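Local coordinates for putative platelet activating factor (PDB 2HSJ), which is of unknown function but probably works as an esterase or acylhydrolase of the GDSL-like lipase family, as in platelet-activating-factor acetylhydrolases, at residues S31-I40 / H80-L91; L129-E137 / S149-Y160. All coordinates share one frame; numbering follows the deposited sequence.

In the fold
Contact 1 lies in the five-stranded parallel sheet at the heart of the SGNH-hydrolase fold; contact 2 starts at the end of the next strand, 126-130, and leaves the sheet for helix 150-164. Their centres are 25 Å apart and flank the middle of the chain. Along the sequence, contact 1 is complete before the first residue of contact 2; it pairs strands 37-41 and 88-92 and the turns that lead into them. The two meet where strands 88-92 and 126-130 adjoin, with Leu91 O 2.9 Å from Leu130 N and Phe90 packed on Leu130. Contact 1 thus holds two sheet strands together, while contact 2 ties a crossover helix to the chain that leaves the next strand.

Contact 1: residues S31-I40 / H80-L91; sequences SVVEPNILFI and HLYGGAVDKIFL
Asn36 O takes two backbone N-H groups at once, from Asp87 N at 2.9 Å and from Lys88 N at 3.3 Å, just where two neighbouring parallel strands of the SGNH-type sheet begin to pair. From there the ladder runs through Leu38 N to Lys88 O, Phe90 N to Leu38 O and Ile40 N to Phe90 O, the last bond almost straight at 177°. On the sheet face of Ile37 and Lys88, Phe39 was built in two conformers; in one of them its ring lies beside that of Phe90, planes 16° apart but slid past each other, and CB of Phe90 sits over the centre of the Phe39 ring, 3.6 Å from its centroid, a stacking that is therefore tentative. The other face carries Ile40, whose CD1 fits between His80, Leu81 and Ile89. Ahead of the strands, Pro35 lays CG over one face of the Tyr82 ring, toward its rim, and Tyr82 OH shares a 2.8 Å hydrogen bond with Ser31 OG; the same OG accepts from Val33 N, closing an ST turn. The amide of Asn36 gives Asp87 OD2 only a weak bond; stronger partners are Lys58 for Asn36 and, for Asp87, Lys58 of the second subunit. Glu34 bends at chi2 (-75°) to bring OE1 2.9 Å from Gly84 N, and one water joins that same oxygen to Pro35 O and Ala85 N.

Contact 2: residues L129-E137 / S149-Y160; sequences LLSILPVNE and SNEKIQNWNQAY
With chi1 near -70° in both, Asn150 and Asn157 carry CG anti to their own carbonyl carbons, and their amides reach from helix 150-164 to the chain that leaves strand 126-130. This is a beta-alpha-beta crossover, the helix leading on to the parallel neighbour strand 170-173. Asn150 OD1 accepts from Val135 N on an in-plane lone pair at 2.9 Å, while its ND2 donates to Val135 O, which lies in the amide plane. Asn157 spans Ile132 similarly: OD1 takes the N-H at a bent 135°, and ND2 gives a nearly straight bond to Ile132 O at 3.0 Å. Between the two amides, CG2 of Ile132 meets CG2 of Ile153 at 3.7 Å. CD1 of Ile132 reaches Trp156 CB and the hydroxyl end of Tyr160, whose OH bonds to Ile93 O. Ser149 is the N-cap, its OG accepting from Lys152 N, and the extended Glu137 places OE2 2.9 Å from Asn150 N, where a negative charge probably suits the helix dipole. Glu151 OE2, which also meets a crystal neighbour, lies 3.2 Å from Glu137 OE2; if both are ionised, this may raise their pKa. Both polar backbone groups of Ile132 and of Val135 are thus met by one side-chain amide each.

Contact 1: residues S31-I40 / H80-L91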
loop_
_atom_site.group_PDB
_atom_site.type_symbol
_atom_site.label_atom_id
_atom_site.label_comp_id
_atom_site.label_asym_id
_atom_site.label_seq_id
_atom_site.Cartn_x
_atom_site.Cartn_y
_atom_site.Cartn_z
ATOM N N SER D 31 -6.540 3.441 -10.608
ATOM C CA SER D 31 -5.383 2.851 -9.914
ATOM C C SER D 31 -5.704 2.433 -8.468
ATOM O O SER D 31 -6.415 3.171 -7.740
ATOM C CB SER D 31 -4.238 3.840 -9.885
ATOM O OG SER D 31 -3.197 3.345 -9.059
ATOM N N VAL D 32 -5.142 1.301 -8.037
ATOM C CA VAL D 32 -5.360 0.826 -6.675
ATOM C C VAL D 32 -4.220 1.244 -5.734
ATOM O O VAL D 32 -4.251 0.883 -4.550
ATOM C CB VAL D 32 -5.602 -0.706 -6.595
ATOM C CG1 VAL D 32 -6.738 -1.099 -7.489
ATOM C CG2 VAL D 32 -4.325 -1.498 -6.930
ATOM N N VAL D 33 -3.232 1.988 -6.236
ATOM C CA VAL D 33 -2.140 2.432 -5.369
ATOM C C VAL D 33 -2.196 3.946 -5.201
ATOM O O VAL D 33 -2.752 4.663 -6.036
ATOM C CB VAL D 33 -0.742 1.998 -5.890
ATOM C CG1 VAL D 33 -0.693 0.484 -5.999
ATOM C CG2 VAL D 33 -0.428 2.641 -7.249
ATOM N N GLU D 34 -1.580 4.424 -4.120
ATOM C CA GLU D 34 -1.402 5.851 -3.895
ATOM C C GLU D 34 0.043 6.197 -4.214
ATOM O O GLU D 34 0.963 5.702 -3.546
ATOM C CB GLU D 34 -1.691 6.166 -2.425
ATOM C CG GLU D 34 -3.190 6.206 -2.121
ATOM C CD GLU D 34 -3.883 7.465 -2.626
ATOM O OE1 GLU D 34 -3.238 8.310 -3.282
ATOM O OE2 GLU D 34 -5.100 7.612 -2.364
ATOM N N PRO D 35 0.279 7.002 -5.265
ATOM C CA PRO D 35 1.669 7.340 -5.536
ATOM C C PRO D 35 2.266 8.189 -4.427
ATOM O O PRO D 35 1.696 9.205 -4.068
ATOM C CB PRO D 35 1.628 8.140 -6.839
ATOM C CG PRO D 35 0.195 8.345 -7.163
ATOM C CD PRO D 35 -0.671 7.572 -6.250
ATOM N N ASN D 36 3.396 7.755 -3.895
ATOM C CA ASN D 36 4.169 8.601 -3.001
ATOM C C ASN D 36 5.062 9.524 -3.824
ATOM O O ASN D 36 5.262 10.698 -3.478
ATOM C CB ASN D 36 4.971 7.738 -2.027
ATOM C CG ASN D 36 5.824 8.568 -1.085
ATOM O OD1 ASN D 36 7.032 8.728 -1.312
ATOM N ND2 ASN D 36 5.192 9.144 -0.030
ATOM N N ILE D 37 5.597 8.978 -4.923
ATOM C CA ILE D 37 6.428 9.724 -5.852
ATOM C C ILE D 37 5.826 9.479 -7.240
ATOM O O ILE D 37 5.501 8.322 -7.589
ATOM C CB ILE D 37 7.901 9.195 -5.836
ATOM C CG1 ILE D 37 8.431 9.076 -4.396
ATOM C CG2 ILE D 37 8.795 9.979 -6.797
ATOM C CD1 ILE D 37 8.754 10.321 -3.702
ATOM N N LEU D 38 5.640 10.556 -8.007
ATOM C CA LEU D 38 5.341 10.426 -9.429
ATOM C C LEU D 38 6.599 10.751 -10.213
ATOM O O LEU D 38 7.186 11.830 -10.001
ATOM C CB LEU D 38 4.236 11.406 -9.832
ATOM C CG LEU D 38 2.828 11.043 -9.350
ATOM C CD1 LEU D 38 1.911 12.245 -9.382
ATOM C CD2 LEU D 38 2.172 9.944 -10.207
ATOM N N PHE D 39 7.035 9.857 -11.106
ATOM C CA PHE D 39 8.146 10.163 -12.018
ATOM C C PHE D 39 7.520 10.576 -13.336
ATOM O O PHE D 39 6.766 9.807 -13.932
ATOM C CB PHE D 39 9.048 8.936 -12.236
ATOM C CG PHE D 39 10.300 8.934 -11.390
ATOM C CD1 PHE D 39 10.216 8.772 -10.017
ATOM C CD2 PHE D 39 11.553 9.081 -11.974
ATOM C CE1 PHE D 39 11.363 8.753 -9.223
ATOM C CE2 PHE D 39 12.705 9.084 -11.179
ATOM C CZ PHE D 39 12.603 8.919 -9.815
ATOM N N ILE D 40 7.804 11.807 -13.752
ATOM C CA ILE D 40 7.230 12.371 -14.978
ATOM C C ILE D 40 8.363 12.777 -15.913
ATOM O O ILE D 40 9.400 13.298 -15.492
ATOM C CB ILE D 40 6.337 13.626 -14.640
ATOM C CG1 ILE D 40 5.192 13.197 -13.716
ATOM C CG2 ILE D 40 5.830 14.316 -15.903
ATOM C CD1 ILE D 40 4.385 14.388 -13.235
ATOM N N HIS D 80 -0.600 13.166 -16.124
ATOM C CA HIS D 80 0.609 12.747 -15.398
ATOM C C HIS D 80 0.472 12.889 -13.917
ATOM O O HIS D 80 1.413 12.568 -13.193
ATOM C CB HIS D 80 1.813 13.537 -15.903
ATOM C CG HIS D 80 2.035 13.346 -17.367
ATOM N ND1 HIS D 80 2.886 12.385 -17.874
ATOM C CD2 HIS D 80 1.472 13.956 -18.435
ATOM C CE1 HIS D 80 2.857 12.429 -19.195
ATOM N NE2 HIS D 80 1.980 13.348 -19.564
ATOM N N LEU D 81 -0.705 13.340 -13.454
ATOM C CA LEU D 81 -0.892 13.660 -12.026
ATOM C C LEU D 81 -2.131 12.985 -11.452
ATOM O O LEU D 81 -3.246 13.164 -11.984
ATOM C CB LEU D 81 -1.022 15.170 -11.841
ATOM C CG LEU D 81 0.176 16.042 -12.265
ATOM C CD1 LEU D 81 -0.198 17.532 -12.257
ATOM C CD2 LEU D 81 1.353 15.801 -11.349
ATOM N N TYR D 82 -1.938 12.220 -10.369
ATOM C CA TYR D 82 -3.055 11.743 -9.558
ATOM C C TYR D 82 -2.546 11.395 -8.177
ATOM O O TYR D 82 -1.316 11.336 -7.957
ATOM C CB TYR D 82 -3.758 10.548 -10.182
ATOM C CG TYR D 82 -3.086 9.202 -9.998
ATOM C CD1 TYR D 82 -3.543 8.292 -9.039
ATOM C CD2 TYR D 82 -2.012 8.817 -10.815
ATOM C CE1 TYR D 82 -2.982 7.034 -8.889
ATOM C CE2 TYR D 82 -1.414 7.558 -10.653
ATOM C CZ TYR D 82 -1.891 6.668 -9.674
ATOM O OH TYR D 82 -1.347 5.399 -9.519
ATOM N N GLY D 83 -3.490 11.190 -7.265
ATOM C CA GLY D 83 -3.190 10.721 -5.930
ATOM C C GLY D 83 -3.604 11.685 -4.852
ATOM O O GLY D 83 -3.657 12.902 -5.066
ATOM N N GLY D 84 -3.862 11.128 -3.686
ATOM C CA GLY D 84 -4.236 11.924 -2.529
ATOM C C GLY D 84 -3.108 12.257 -1.571
ATOM O O GLY D 84 -3.350 12.962 -0.570
ATOM N N ALA D 85 -1.905 11.727 -1.836
ATOM C CA ALA D 85 -0.780 11.909 -0.902
ATOM C C ALA D 85 0.563 11.902 -1.634
ATOM O O ALA D 85 1.488 11.139 -1.319
ATOM C CB ALA D 85 -0.812 10.820 0.149
ATOM N N VAL D 86 0.639 12.718 -2.675
ATOM C CA VAL D 86 1.869 12.769 -3.466
ATOM C C VAL D 86 2.904 13.616 -2.725
ATOM O O VAL D 86 2.725 14.818 -2.546
ATOM C CB VAL D 86 1.625 13.373 -4.860
ATOM C CG1 VAL D 86 2.936 13.307 -5.668
ATOM C CG2 VAL D 86 0.485 12.616 -5.567
ATOM N N ASP D 87 3.967 12.976 -2.271
ATOM C CA ASP D 87 5.032 13.705 -1.582
ATOM C C ASP D 87 5.919 14.469 -2.564
ATOM O O ASP D 87 6.301 15.620 -2.300
ATOM C CB ASP D 87 5.889 12.725 -0.759
ATOM C CG ASP D 87 5.280 12.408 0.596
ATOM O OD1 ASP D 87 4.143 12.888 0.891
ATOM O OD2 ASP D 87 5.952 11.698 1.390
ATOM N N LYS D 88 6.276 13.821 -3.675
ATOM C CA LYS D 88 7.250 14.384 -4.587
ATOM C C LYS D 88 6.912 13.990 -5.998
ATOM O O LYS D 88 6.384 12.896 -6.258
ATOM C CB LYS D 88 8.676 13.871 -4.284
ATOM C CG LYS D 88 9.169 14.188 -2.881
ATOM C CD LYS D 88 10.542 13.604 -2.678
ATOM C CE LYS D 88 11.091 13.963 -1.315
ATOM N NZ LYS D 88 10.340 13.273 -0.260
ATOM N N ILE D 89 7.242 14.898 -6.904
ATOM C CA ILE D 89 7.241 14.646 -8.341
ATOM C C ILE D 89 8.670 14.787 -8.817
ATOM O O ILE D 89 9.299 15.806 -8.569
ATOM C CB ILE D 89 6.368 15.688 -9.078
ATOM C CG1 ILE D 89 4.894 15.473 -8.730
ATOM C CG2 ILE D 89 6.593 15.636 -10.609
ATOM C CD1 ILE D 89 4.010 16.729 -8.973
ATOM N N PHE D 90 9.191 13.747 -9.462
ATOM C CA PHE D 90 10.507 13.827 -10.109
ATOM C C PHE D 90 10.253 14.128 -11.564
ATOM O O PHE D 90 9.474 13.428 -12.214
ATOM C CB PHE D 90 11.259 12.510 -9.981
ATOM C CG PHE D 90 11.953 12.338 -8.669
ATOM C CD1 PHE D 90 11.282 12.468 -7.462
ATOM C CD2 PHE D 90 13.319 12.079 -8.651
ATOM C CE1 PHE D 90 11.957 12.309 -6.264
ATOM C CE2 PHE D 90 14.001 11.930 -7.461
ATOM C CZ PHE D 90 13.324 12.045 -6.262
ATOM N N LEU D 91 10.915 15.156 -12.079
ATOM C CA LEU D 91 10.711 15.593 -13.438
ATOM C C LEU D 91 12.039 15.536 -14.204
ATOM O O LEU D 91 13.007 16.220 -13.859
ATOM C CB LEU D 91 10.162 17.016 -13.415
ATOM C CG LEU D 91 9.876 17.623 -14.762
ATOM C CD1 LEU D 91 8.951 16.730 -15.580
ATOM C CD2 LEU D 91 9.272 19.025 -14.524
HETATM O O HOH W 1 -0.935 9.822 -3.685
HETATM O O HOH W 2 2.338 9.184 0.279
HETATM O O HOH W 3 8.571 10.655 -0.335
#

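Contact 2: residues L129-E137 / S149-Y160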
loop_
_atom_site.group_PDB
_atom_site.type_symbol
_atom_site.label_atom_id
_atom_site.label_comp_id
_atom_site.label_asym_id
_atom_site.label_seq_id
_atom_site.Cartn_x
_atom_site.Cartn_y
_atom_site.Cartn_z
ATOM N N LEU D 129 13.546 18.674 -9.783
ATOM C CA LEU D 129 13.782 18.939 -11.205
ATOM C C LEU D 129 15.188 18.434 -11.553
ATOM O O LEU D 129 16.206 19.026 -11.141
ATOM C CB LEU D 129 13.663 20.445 -11.491
ATOM C CG LEU D 129 13.945 20.955 -12.914
ATOM C CD1 LEU D 129 12.967 20.329 -13.955
ATOM C CD2 LEU D 129 13.876 22.494 -12.919
ATOM N N LEU D 130 15.229 17.332 -12.295
ATOM C CA LEU D 130 16.508 16.699 -12.562
ATOM C C LEU D 130 17.273 17.475 -13.613
ATOM O O LEU D 130 16.700 17.977 -14.580
ATOM C CB LEU D 130 16.318 15.247 -13.042
ATOM C CG LEU D 130 16.241 14.232 -11.901
ATOM C CD1 LEU D 130 15.072 14.468 -10.920
ATOM C CD2 LEU D 130 16.163 12.848 -12.556
ATOM N N SER D 131 18.592 17.499 -13.471
ATOM C CA SER D 131 19.420 17.924 -14.586
ATOM C C SER D 131 19.129 17.036 -15.800
ATOM O O SER D 131 19.014 15.817 -15.662
ATOM C CB SER D 131 20.885 17.776 -14.182
ATOM O OG SER D 131 21.167 16.430 -13.883
ATOM N N ILE D 132 19.057 17.629 -16.991
ATOM C CA ILE D 132 19.093 16.840 -18.222
ATOM C C ILE D 132 20.382 16.010 -18.237
ATOM O O ILE D 132 21.462 16.489 -17.899
ATOM C CB ILE D 132 19.025 17.772 -19.451
ATOM C CG1 ILE D 132 17.732 18.601 -19.416
ATOM C CG2 ILE D 132 19.220 16.989 -20.753
ATOM C CD1 ILE D 132 17.699 19.773 -20.415
ATOM N N LEU D 133 20.267 14.745 -18.641
ATOM C CA LEU D 133 21.413 13.851 -18.556
ATOM C C LEU D 133 22.409 14.098 -19.696
ATOM O O LEU D 133 22.027 14.614 -20.751
ATOM C CB LEU D 133 20.953 12.392 -18.574
ATOM C CG LEU D 133 19.810 12.013 -17.636
ATOM C CD1 LEU D 133 19.595 10.499 -17.661
ATOM C CD2 LEU D 133 20.119 12.464 -16.249
ATOM N N PRO D 134 23.687 13.704 -19.513
ATOM C CA PRO D 134 24.685 13.837 -20.596
ATOM C C PRO D 134 24.409 12.840 -21.723
ATOM O O PRO D 134 23.688 11.842 -21.531
ATOM C CB PRO D 134 26.020 13.493 -19.921
ATOM C CG PRO D 134 25.609 12.617 -18.741
ATOM C CD PRO D 134 24.237 13.058 -18.303
ATOM N N VAL D 135 24.988 13.130 -22.879
ATOM C CA VAL D 135 25.016 12.223 -23.998
ATOM C C VAL D 135 26.450 11.770 -24.223
ATOM O O VAL D 135 27.403 12.355 -23.685
ATOM C CB VAL D 135 24.456 12.890 -25.271
ATOM C CG1 VAL D 135 22.988 13.190 -25.074
ATOM C CG2 VAL D 135 25.259 14.161 -25.646
ATOM N N ASN D 136 26.602 10.731 -25.038
ATOM C CA ASN D 136 27.924 10.285 -25.455
ATOM C C ASN D 136 28.148 10.769 -26.869
ATOM O O ASN D 136 27.352 10.484 -27.767
ATOM C CB ASN D 136 28.065 8.769 -25.313
ATOM C CG ASN D 136 29.501 8.305 -25.521
ATOM O OD1 ASN D 136 30.040 8.437 -26.607
ATOM N ND2 ASN D 136 30.131 7.780 -24.464
ATOM N N GLU D 137 29.242 11.517 -27.049
ATOM C CA GLU D 137 29.499 12.211 -28.308
ATOM C C GLU D 137 30.350 11.387 -29.292
ATOM O O GLU D 137 30.729 11.893 -30.350
ATOM C CB GLU D 137 30.099 13.612 -28.045
ATOM C CG GLU D 137 29.085 14.605 -27.434
ATOM C CD GLU D 137 29.688 15.975 -27.089
ATOM O OE1 GLU D 137 30.904 16.163 -27.305
ATOM O OE2 GLU D 137 28.941 16.874 -26.624
ATOM N N SER D 149 24.409 18.205 -27.513
ATOM C CA SER D 149 25.819 18.247 -27.103
ATOM C C SER D 149 25.833 18.480 -25.618
ATOM O O SER D 149 24.868 19.014 -25.067
ATOM C CB SER D 149 26.582 19.369 -27.800
ATOM O OG SER D 149 26.235 20.639 -27.274
ATOM N N ASN D 150 26.917 18.066 -24.965
ATOM C CA ASN D 150 27.017 18.249 -23.530
ATOM C C ASN D 150 27.192 19.710 -23.128
ATOM O O ASN D 150 26.815 20.085 -22.016
ATOM C CB ASN D 150 28.092 17.326 -22.939
ATOM C CG ASN D 150 27.684 15.858 -22.994
ATOM O OD1 ASN D 150 26.604 15.501 -22.513
ATOM N ND2 ASN D 150 28.526 15.010 -23.610
ATOM N N GLU D 151 27.721 20.539 -24.031
ATOM C CA GLU D 151 27.789 21.988 -23.753
ATOM C C GLU D 151 26.385 22.606 -23.713
ATOM O O GLU D 151 26.087 23.395 -22.812
ATOM C CB GLU D 151 28.695 22.726 -24.741
ATOM C CG GLU D 151 30.081 22.086 -24.914
ATOM C CD GLU D 151 30.128 21.103 -26.089
ATOM O OE1 GLU D 151 30.610 21.540 -27.154
ATOM O OE2 GLU D 151 29.673 19.920 -25.978
ATOM N N LYS D 152 25.519 22.230 -24.659
ATOM C CA LYS D 152 24.124 22.698 -24.665
ATOM C C LYS D 152 23.411 22.197 -23.415
ATOM O O LYS D 152 22.731 22.965 -22.719
ATOM C CB LYS D 152 23.335 22.178 -25.874
ATOM C CG LYS D 152 23.752 22.701 -27.236
ATOM C CD LYS D 152 23.115 21.843 -28.338
ATOM C CE LYS D 152 23.373 22.425 -29.745
ATOM N NZ LYS D 152 22.535 21.745 -30.801
ATOM N N ILE D 153 23.565 20.903 -23.140
ATOM C CA ILE D 153 22.900 20.291 -21.972
ATOM C C ILE D 153 23.326 21.002 -20.677
ATOM O O ILE D 153 22.473 21.340 -19.860
ATOM C CB ILE D 153 23.144 18.772 -21.903
ATOM C CG1 ILE D 153 22.347 18.090 -23.030
ATOM C CG2 ILE D 153 22.723 18.213 -20.564
ATOM C CD1 ILE D 153 22.851 16.725 -23.404
ATOM N N GLN D 154 24.626 21.236 -20.508
ATOM C CA GLN D 154 25.125 21.974 -19.336
ATOM C C GLN D 154 24.567 23.412 -19.253
ATOM O O GLN D 154 24.244 23.874 -18.170
ATOM C CB GLN D 154 26.652 21.965 -19.311
ATOM C CG GLN D 154 27.194 20.622 -18.876
ATOM C CD GLN D 154 28.713 20.555 -18.876
ATOM O OE1 GLN D 154 29.356 20.625 -19.931
ATOM N NE2 GLN D 154 29.296 20.389 -17.694
ATOM N N ASN D 155 24.431 24.096 -20.391
ATOM C CA ASN D 155 23.810 25.430 -20.402
ATOM C C ASN D 155 22.334 25.389 -19.990
ATOM O O ASN D 155 21.859 26.244 -19.230
ATOM C CB ASN D 155 23.984 26.108 -21.764
ATOM C CG ASN D 155 25.422 26.511 -22.018
ATOM O OD1 ASN D 155 26.196 26.701 -21.078
ATOM N ND2 ASN D 155 25.790 26.650 -23.289
ATOM N N TRP D 156 21.605 24.385 -20.472
ATOM C CA TRP D 156 20.222 24.238 -20.048
ATOM C C TRP D 156 20.147 23.938 -18.567
ATOM O O TRP D 156 19.282 24.476 -17.880
ATOM C CB TRP D 156 19.508 23.169 -20.863
ATOM C CG TRP D 156 19.133 23.698 -22.224
ATOM C CD1 TRP D 156 19.934 24.435 -23.087
ATOM C CD2 TRP D 156 17.868 23.546 -22.884
ATOM N NE1 TRP D 156 19.228 24.737 -24.237
ATOM C CE2 TRP D 156 17.972 24.193 -24.149
ATOM C CE3 TRP D 156 16.665 22.900 -22.549
ATOM C CZ2 TRP D 156 16.905 24.236 -25.057
ATOM C CZ3 TRP D 156 15.608 22.931 -23.454
ATOM C CH2 TRP D 156 15.739 23.589 -24.704
ATOM N N ASN D 157 21.067 23.114 -18.074
ATOM C CA ASN D 157 21.054 22.732 -16.666
ATOM C C ASN D 157 21.302 23.914 -15.755
ATOM O O ASN D 157 20.743 23.978 -14.652
ATOM C CB ASN D 157 22.016 21.576 -16.401
ATOM C CG ASN D 157 21.480 20.263 -16.956
ATOM O OD1 ASN D 157 20.270 20.138 -17.172
ATOM N ND2 ASN D 157 22.365 19.275 -17.147
ATOM N N GLN D 158 22.097 24.874 -16.227
ATOM C CA GLN D 158 22.329 26.102 -15.455
ATOM C C GLN D 158 21.024 26.878 -15.340
ATOM O O GLN D 158 20.688 27.390 -14.261
ATOM C CB GLN D 158 23.450 26.961 -16.076
ATOM C CG GLN D 158 24.028 28.016 -15.146
ATOM C CD GLN D 158 25.356 28.573 -15.656
ATOM O OE1 GLN D 158 26.044 27.930 -16.470
ATOM N NE2 GLN D 158 25.718 29.768 -15.194
ATOM N N ALA D 159 20.281 26.948 -16.451
ATOM C CA ALA D 159 18.958 27.577 -16.458
ATOM C C ALA D 159 17.921 26.857 -15.559
ATOM O O ALA D 159 17.157 27.503 -14.852
ATOM C CB ALA D 159 18.449 27.724 -17.875
ATOM N N TYR D 160 17.899 25.529 -15.606
ATOM C CA TYR D 160 17.014 24.767 -14.725
ATOM C C TYR D 160 17.333 25.068 -13.262
ATOM O O TYR D 160 16.423 25.205 -12.439
ATOM C CB TYR D 160 17.218 23.261 -14.953
ATOM C CG TYR D 160 16.486 22.654 -16.160
ATOM C CD1 TYR D 160 16.203 23.409 -17.311
ATOM C CD2 TYR D 160 16.102 21.313 -16.146
ATOM C CE1 TYR D 160 15.550 22.833 -18.422
ATOM C CE2 TYR D 160 15.445 20.736 -17.234
ATOM C CZ TYR D 160 15.174 21.501 -18.369
ATOM O OH TYR D 160 14.524 20.930 -19.432
#